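Local coordinates for putative membrane protein COG4129 (Clostridium difficile, PDB 3KMI) that is of unknown function but, from its membrane-protein family, may take part in exporting aromatic acids, the present chain being its helical C-terminal domain, at residues A[27-32]-A[107-112]. Numbering follows the deposited sequence.
Sequences DIADII and ILSAFI
A29 meets S109 and I112 where two nearly antiparallel helical segments, whose axes approach to 8.5 Å with 163° between their directions, come close enough to bring the CA atoms of A29 and S109 within 4.6 Å. The small CB of A29 lies against the branch methyl of I112, 3.6 Å from its CG2, and equally near the backbone O of S109. The carbonyl of A29 serves the contact too: S109 OG donates a hydrogen bond to A29 O at 2.8 Å. S109 OG stands anti to its own backbone N (chi1 174°), and it reaches the carbonyl from above its plane, with a C=O...OG angle of 121°. The buried hydroxyl thus places its proton on a carbonyl of the facing helix, a polar tie beside the apolar contacts of A29, I32, L108 and I112. One turn on, I32 splits its two branches: CG2 rests 4.1 Å from S109 CB, while CG1, anti to the carbonyl carbon, starts the branch whose CD1 meets L108 and I112. There CD1 touches I112 CD1 at 3.7 Å and L108 CD2 at 3.9 Å; the I32 side chain crosses that of L108 at about a right angle and meets that of I112 at a slant. The pair joins helix 7-33 near its C-terminal end to the short helix 103-117 within the all-helical domain. D30 OD1, hydrogen-bonded to H113 NE2 just beyond I112, ties the same two helices a second time. Around this buried seam, I28 and I32 pack on helix 68-95, L108 and I112 on helix 148-176, and F111 on helix 124-140.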
loop_
_atom_site.group_PDB
_atom_site.type_symbol
_atom_site.label_atom_id
_atom_site.label_comp_id
_atom_site.label_asym_id
_atom_site.label_seq_id
_atom_site.Cartn_x
_atom_site.Cartn_y
_atom_site.Cartn_z
ATOM N N ASP A 27 -9.352 -7.497 -14.078
ATOM C CA ASP A 27 -10.475 -8.127 -13.338
ATOM C C ASP A 27 -11.022 -7.140 -12.344
ATOM O O ASP A 27 -12.232 -7.054 -12.197
ATOM C CB ASP A 27 -10.043 -9.353 -12.523
ATOM C CG ASP A 27 -9.655 -10.519 -13.371
ATOM O OD1 ASP A 27 -10.074 -10.563 -14.537
ATOM O OD2 ASP A 27 -8.936 -11.412 -12.852
ATOM N N ILE A 28 -10.127 -6.430 -11.640
ATOM C CA ILE A 28 -10.548 -5.389 -10.683
ATOM C C ILE A 28 -11.399 -4.270 -11.348
ATOM O O ILE A 28 -12.524 -3.944 -10.892
ATOM C CB ILE A 28 -9.350 -4.834 -9.869
ATOM C CG1 ILE A 28 -8.872 -5.913 -8.877
ATOM C CG2 ILE A 28 -9.742 -3.560 -9.116
ATOM C CD1 ILE A 28 -7.378 -5.756 -8.481
ATOM N N ALA A 29 -10.903 -3.722 -12.440
ATOM C CA ALA A 29 -11.669 -2.701 -13.196
ATOM C C ALA A 29 -13.090 -3.224 -13.543
ATOM O O ALA A 29 -14.055 -2.463 -13.494
ATOM C CB ALA A 29 -10.939 -2.302 -14.465
ATOM N N ASP A 30 -13.202 -4.500 -13.925
ATOM C CA ASP A 30 -14.506 -5.095 -14.304
ATOM C C ASP A 30 -15.441 -5.242 -13.112
ATOM O O ASP A 30 -16.674 -5.200 -13.251
ATOM C CB ASP A 30 -14.309 -6.493 -14.913
ATOM C CG ASP A 30 -13.617 -6.461 -16.273
ATOM O OD1 ASP A 30 -13.695 -5.424 -16.954
ATOM O OD2 ASP A 30 -12.984 -7.479 -16.659
ATOM N N ILE A 31 -14.865 -5.482 -11.939
ATOM C CA ILE A 31 -15.660 -5.634 -10.722
ATOM C C ILE A 31 -16.329 -4.302 -10.335
ATOM O O ILE A 31 -17.508 -4.276 -9.925
ATOM C CB ILE A 31 -14.839 -6.224 -9.564
ATOM C CG1 ILE A 31 -14.622 -7.733 -9.815
ATOM C CG2 ILE A 31 -15.596 -5.986 -8.236
ATOM C CD1 ILE A 31 -13.451 -8.362 -9.095
ATOM N N ILE A 32 -15.607 -3.191 -10.520
ATOM C CA ILE A 32 -16.196 -1.864 -10.250
ATOM C C ILE A 32 -17.524 -1.682 -10.991
ATOM O O ILE A 32 -18.506 -1.193 -10.409
ATOM C CB ILE A 32 -15.208 -0.704 -10.573
ATOM C CG1 ILE A 32 -13.972 -0.839 -9.706
ATOM C CG2 ILE A 32 -15.874 0.693 -10.444
ATOM C CD1 ILE A 32 -12.757 -0.030 -10.179
ATOM N N ILE A 107 -15.296 6.165 -14.379
ATOM C CA ILE A 107 -14.075 6.809 -14.889
ATOM C C ILE A 107 -12.816 6.102 -14.321
ATOM O O ILE A 107 -11.842 5.875 -15.046
ATOM C CB ILE A 107 -14.089 8.329 -14.603
ATOM C CG1 ILE A 107 -15.065 9.027 -15.563
ATOM C CG2 ILE A 107 -12.667 8.974 -14.737
ATOM C CD1 ILE A 107 -15.516 10.380 -15.068
ATOM N N LEU A 108 -12.866 5.758 -13.032
ATOM C CA LEU A 108 -11.815 4.991 -12.387
ATOM C C LEU A 108 -11.633 3.642 -13.087
ATOM O O LEU A 108 -10.505 3.206 -13.393
ATOM C CB LEU A 108 -12.143 4.757 -10.899
ATOM C CG LEU A 108 -11.088 3.859 -10.245
ATOM C CD1 LEU A 108 -9.737 4.594 -10.274
ATOM C CD2 LEU A 108 -11.484 3.442 -8.842
ATOM N N SER A 109 -12.737 2.957 -13.308
ATOM C CA SER A 109 -12.673 1.688 -13.990
ATOM C C SER A 109 -12.046 1.803 -15.401
ATOM O O SER A 109 -11.189 0.991 -15.769
ATOM C CB SER A 109 -14.069 1.108 -14.100
ATOM O OG SER A 109 -14.041 -0.061 -14.877
ATOM N N ALA A 110 -12.441 2.827 -16.158
ATOM C CA ALA A 110 -11.854 3.071 -17.479
ATOM C C ALA A 110 -10.342 3.292 -17.359
ATOM O O ALA A 110 -9.559 2.763 -18.149
ATOM C CB ALA A 110 -12.535 4.283 -18.157
ATOM N N PHE A 111 -9.941 4.042 -16.350
ATOM C CA PHE A 111 -8.508 4.361 -16.135
ATOM C C PHE A 111 -7.689 3.092 -15.791
ATOM O O PHE A 111 -6.576 2.899 -16.298
ATOM C CB PHE A 111 -8.365 5.444 -15.054
ATOM C CG PHE A 111 -6.930 5.859 -14.770
ATOM C CD1 PHE A 111 -6.108 6.344 -15.790
ATOM C CD2 PHE A 111 -6.429 5.806 -13.473
ATOM C CE1 PHE A 111 -4.765 6.737 -15.513
ATOM C CE2 PHE A 111 -5.109 6.195 -13.185
ATOM C CZ PHE A 111 -4.273 6.646 -14.218
ATOM N N ILE A 112 -8.250 2.219 -14.957
ATOM C CA ILE A 112 -7.628 0.947 -14.637
ATOM C C ILE A 112 -7.522 0.020 -15.873
ATOM O O ILE A 112 -6.513 -0.652 -16.056
ATOM C CB ILE A 112 -8.361 0.207 -13.457
ATOM C CG1 ILE A 112 -8.253 1.058 -12.180
ATOM C CG2 ILE A 112 -7.735 -1.172 -13.251
ATOM C CD1 ILE A 112 -9.172 0.639 -11.018
#